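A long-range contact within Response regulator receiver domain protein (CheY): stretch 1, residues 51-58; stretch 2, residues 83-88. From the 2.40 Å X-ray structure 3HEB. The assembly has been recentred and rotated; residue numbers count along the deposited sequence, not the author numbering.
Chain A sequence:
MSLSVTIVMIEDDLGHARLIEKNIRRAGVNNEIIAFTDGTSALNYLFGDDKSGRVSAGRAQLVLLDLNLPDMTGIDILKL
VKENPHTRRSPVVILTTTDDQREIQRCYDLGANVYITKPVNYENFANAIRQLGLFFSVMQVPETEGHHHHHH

Stretch 1 (51-58) KSGRVSAG
Stretch 2 83-88: ENPHTR

Two loop segments of one chain, 51-58 and 83-88, pack against each other and bury 289 Å² in total. Neither forms a regular helix or strand here. The nearest CA atoms across the contact are those of Ala57 and His86, 4.6 Å apart.

His86 covers the most surface. Its CA-to-CB bond points toward the first stretch, with chi1 at -46° (m) and chi2 at 95°. Phi/psi are -91/12. Stretch 1 covers one face and part of the edge of the ring. Arg54 CA lies over one face, and Ser52 O sits at the edge, near the ring plane. Ala57 CB approaches obliquely, 3.3 Å from His86 CD2. Arg54 CG is 4.0 Å from His86 CE1, although the CA-to-CB bond of Arg54 points away. Gly53 O lies 3.3 Å from His86 CB. His86 ND1 is buried by the contact and has no polar partner in the model; Ser52 O is 4.0 Å from it.

Ser56 is the next largest contributor. It is buried, and its CA-to-CB bond points toward stretch 2, with phi/psi -85/-15 and chi1 -75° (m). Its CB is 3.1 Å from His86 O and 3.3 Å from Thr87 CG2. These are packing contacts. Ser56 OG is hydrogen-bonded elsewhere in the structure. Ser56 O and His86 O are 3.3 Å apart, but both are acceptors and form no hydrogen bond. Thr87 has chi1 59° (p) and phi/psi -140/-21.

Asn84 makes the one hydrogen bond across the contact. Its ND2 donates to Ser52 O at 2.7 Å, with an N-H...O angle of 139°. The side chain has chi1 166° (t) and chi2 -70°; the backbone is at -84/130. The other end of the amide is also used: His86 N donates to Asn84 OD1 at 2.8 Å. One side chain thus ties stretch 1 to the backbone of His86.

Gly53, at phi/psi 85/0, leaves room for this amide. An ideal CB would lie 2.7 Å from Asn84 ND2, a clash, and would also be jammed against the preceding carbonyl O.

Residues 54-56 have helical phi/psi without the regular bonds of a helix. The turn is held by Ser56 N to Gly53 O at 2.8 Å and Ala57 N to Arg54 O at 3.1 Å. Ser52 OG, with chi1 70° (p), accepts from Arg54 NE at 2.8 Å. In stretch 2, Asn84 O accepts from Thr87 N at 3.2 Å and Arg88 N at 3.0 Å.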

ATOM      1  N   LYS A  51      23.284   8.907  10.412  1.00 34.21           N
ATOM      2  CA  LYS A  51      22.019   9.449   9.896  1.00 34.22           C
ATOM      3  C   LYS A  51      21.868   9.431   8.375  1.00 32.43           C
ATOM      4  O   LYS A  51      20.941  10.039   7.838  1.00 32.98           O
ATOM      5  CB  LYS A  51      21.798  10.877  10.416  1.00 35.47           C
ATOM      6  CG  LYS A  51      21.686  10.966  11.935  1.00 37.16           C
ATOM      7  CD  LYS A  51      20.582  10.050  12.440  1.00 39.98           C
ATOM      8  CE  LYS A  51      20.677   9.804  13.943  1.00 40.77           C
ATOM      9  NZ  LYS A  51      19.684   8.774  14.372  1.00 40.92           N
ATOM     10  N   SER A  52      22.761   8.718   7.692  1.00 30.53           N
ATOM     11  CA  SER A  52      22.744   8.619   6.231  1.00 27.81           C
ATOM     12  C   SER A  52      21.733   7.593   5.702  1.00 27.40           C
ATOM     13  O   SER A  52      21.374   7.620   4.521  1.00 25.87           O
ATOM     14  CB  SER A  52      24.137   8.244   5.717  1.00 27.50           C
ATOM     15  OG  SER A  52      24.463   6.907   6.064  1.00 23.68           O
ATOM     16  N   GLY A  53      21.293   6.684   6.571  1.00 26.25           N
ATOM     17  CA  GLY A  53      20.340   5.670   6.160  1.00 23.88           C
ATOM     18  C   GLY A  53      21.016   4.470   5.522  1.00 24.38           C
ATOM     19  O   GLY A  53      20.357   3.505   5.132  1.00 23.24           O
ATOM     20  N   ARG A  54      22.339   4.511   5.427  1.00 23.98           N
ATOM     21  CA  ARG A  54      23.064   3.415   4.808  1.00 24.68           C
ATOM     22  C   ARG A  54      22.848   2.075   5.486  1.00 23.71           C
ATOM     23  O   ARG A  54      22.965   1.034   4.853  1.00 25.71           O
ATOM     24  CB  ARG A  54      24.550   3.764   4.711  1.00 25.33           C
ATOM     25  CG  ARG A  54      24.818   4.684   3.527  1.00 29.52           C
ATOM     26  CD  ARG A  54      26.262   5.105   3.422  1.00 34.61           C
ATOM     27  NE  ARG A  54      26.643   5.966   4.532  1.00 38.85           N
ATOM     28  CZ  ARG A  54      27.748   6.701   4.559  1.00 40.17           C
ATOM     29  NH1 ARG A  54      28.586   6.680   3.529  1.00 41.12           N
ATOM     30  NH2 ARG A  54      28.011   7.465   5.613  1.00 41.24           N
ATOM     31  N   VAL A  55      22.517   2.097   6.768  1.00 23.88           N
ATOM     32  CA  VAL A  55      22.248   0.864   7.497  1.00 23.33           C
ATOM     33  C   VAL A  55      21.052   0.150   6.877  1.00 23.36           C
ATOM     34  O   VAL A  55      20.946  -1.073   6.948  1.00 25.05           O
ATOM     35  CB  VAL A  55      21.918   1.148   8.971  1.00 23.17           C
ATOM     36  CG1 VAL A  55      23.189   1.452   9.744  1.00 23.23           C
ATOM     37  CG2 VAL A  55      20.953   2.320   9.056  1.00 22.76           C
ATOM     38  N   SER A  56      20.158   0.926   6.267  1.00 22.78           N
ATOM     39  CA  SER A  56      18.957   0.390   5.636  1.00 21.63           C
ATOM     40  C   SER A  56      19.152  -0.105   4.204  1.00 20.29           C
ATOM     41  O   SER A  56      18.292  -0.814   3.676  1.00 18.53           O
ATOM     42  CB  SER A  56      17.834   1.441   5.645  1.00 22.57           C
ATOM     43  OG  SER A  56      17.255   1.597   6.931  1.00 22.51           O
ATOM     44  N   ALA A  57      20.263   0.278   3.575  1.00 17.63           N
ATOM     45  CA  ALA A  57      20.569  -0.128   2.202  1.00 16.08           C
ATOM     46  C   ALA A  57      20.444  -1.633   1.955  1.00 16.64           C
ATOM     47  O   ALA A  57      21.128  -2.451   2.588  1.00 16.45           O
ATOM     48  CB  ALA A  57      21.965   0.330   1.837  1.00 16.52           C
ATOM     49  N   GLY A  58      19.571  -2.002   1.026  1.00 17.38           N
ATOM     50  CA  GLY A  58      19.385  -3.410   0.709  1.00 16.95           C
ATOM     51  C   GLY A  58      18.478  -4.170   1.660  1.00 17.55           C
ATOM     52  O   GLY A  58      18.316  -5.387   1.534  1.00 18.88           O
ATOM     53  N   GLU A  83      12.154  10.089   1.581  1.00 19.29           N
ATOM     54  CA  GLU A  83      13.033  11.011   0.870  1.00 21.31           C
ATOM     55  C   GLU A  83      14.441  10.444   0.685  1.00 21.83           C
ATOM     56  O   GLU A  83      15.090  10.722  -0.311  1.00 23.05           O
ATOM     57  CB  GLU A  83      13.093  12.355   1.605  1.00 22.70           C
ATOM     58  CG  GLU A  83      12.140  13.402   1.045  1.00 26.72           C
ATOM     59  CD  GLU A  83      11.743  14.449   2.069  1.00 29.13           C
ATOM     60  OE1 GLU A  83      12.631  14.980   2.767  1.00 30.85           O
ATOM     61  OE2 GLU A  83      10.536  14.746   2.172  1.00 32.56           O
ATOM     62  N   ASN A  84      14.894   9.641   1.641  1.00 23.08           N
ATOM     63  CA  ASN A  84      16.214   9.026   1.591  1.00 22.95           C
ATOM     64  C   ASN A  84      16.251   7.735   0.763  1.00 23.27           C
ATOM     65  O   ASN A  84      15.445   6.828   0.959  1.00 22.00           O
ATOM     66  CB  ASN A  84      16.692   8.752   3.018  1.00 25.36           C
ATOM     67  CG  ASN A  84      17.896   7.821   3.075  1.00 26.99           C
ATOM     68  OD1 ASN A  84      17.784   6.627   2.798  1.00 30.15           O
ATOM     69  ND2 ASN A  84      19.053   8.366   3.436  1.00 27.03           N
ATOM     70  N   PRO A  85      17.210   7.636  -0.171  1.00 23.02           N
ATOM     71  CA  PRO A  85      17.429   6.501  -1.077  1.00 22.29           C
ATOM     72  C   PRO A  85      17.396   5.080  -0.512  1.00 23.44           C
ATOM     73  O   PRO A  85      16.859   4.170  -1.156  1.00 23.38           O
ATOM     74  CB  PRO A  85      18.786   6.821  -1.696  1.00 22.39           C
ATOM     75  CG  PRO A  85      18.751   8.318  -1.781  1.00 23.73           C
ATOM     76  CD  PRO A  85      18.195   8.703  -0.428  1.00 21.95           C
ATOM     77  N   HIS A  86      17.970   4.868   0.671  1.00 22.12           N
ATOM     78  CA  HIS A  86      18.013   3.517   1.231  1.00 23.51           C
ATOM     79  C   HIS A  86      16.851   3.113   2.130  1.00 22.15           C
ATOM     80  O   HIS A  86      16.921   2.077   2.792  1.00 23.15           O
ATOM     81  CB  HIS A  86      19.333   3.293   1.988  1.00 25.58           C
ATOM     82  CG  HIS A  86      20.541   3.769   1.247  1.00 28.33           C
ATOM     83  ND1 HIS A  86      21.095   5.012   1.440  1.00 29.52           N
ATOM     84  CD2 HIS A  86      21.294   3.172   0.280  1.00 28.85           C
ATOM     85  CE1 HIS A  86      22.133   5.172   0.632  1.00 29.40           C
ATOM     86  NE2 HIS A  86      22.266   4.062  -0.079  1.00 29.85           N
ATOM     87  N   THR A  87      15.785   3.908   2.151  1.00 19.79           N
ATOM     88  CA  THR A  87      14.627   3.593   2.987  1.00 18.27           C
ATOM     89  C   THR A  87      13.297   3.890   2.308  1.00 17.51           C
ATOM     90  O   THR A  87      12.265   3.350   2.695  1.00 18.05           O
ATOM     91  CB  THR A  87      14.647   4.386   4.305  1.00 18.42           C
ATOM     92  OG1 THR A  87      14.648   5.792   4.013  1.00 20.10           O
ATOM     93  CG2 THR A  87      15.864   4.030   5.135  1.00 19.17           C
ATOM     94  N   ARG A  88      13.319   4.751   1.300  1.00 16.17           N
ATOM     95  CA  ARG A  88      12.091   5.127   0.612  1.00 16.33           C
ATOM     96  C   ARG A  88      11.341   3.993  -0.066  1.00 15.08           C
ATOM     97  O   ARG A  88      10.115   4.008  -0.119  1.00 13.67           O
ATOM     98  CB  ARG A  88      12.376   6.228  -0.413  1.00 17.57           C
ATOM     99  CG  ARG A  88      13.339   5.839  -1.519  1.00 17.02           C
ATOM    100  CD  ARG A  88      13.582   7.033  -2.416  1.00 17.21           C
ATOM    101  NE  ARG A  88      14.604   6.780  -3.421  1.00 17.61           N
ATOM    102  CZ  ARG A  88      15.140   7.729  -4.181  1.00 19.22           C
ATOM    103  NH1 ARG A  88      14.736   8.985  -4.049  1.00 20.10           N
ATOM    104  NH2 ARG A  88      16.098   7.428  -5.049  1.00 17.13           N
TER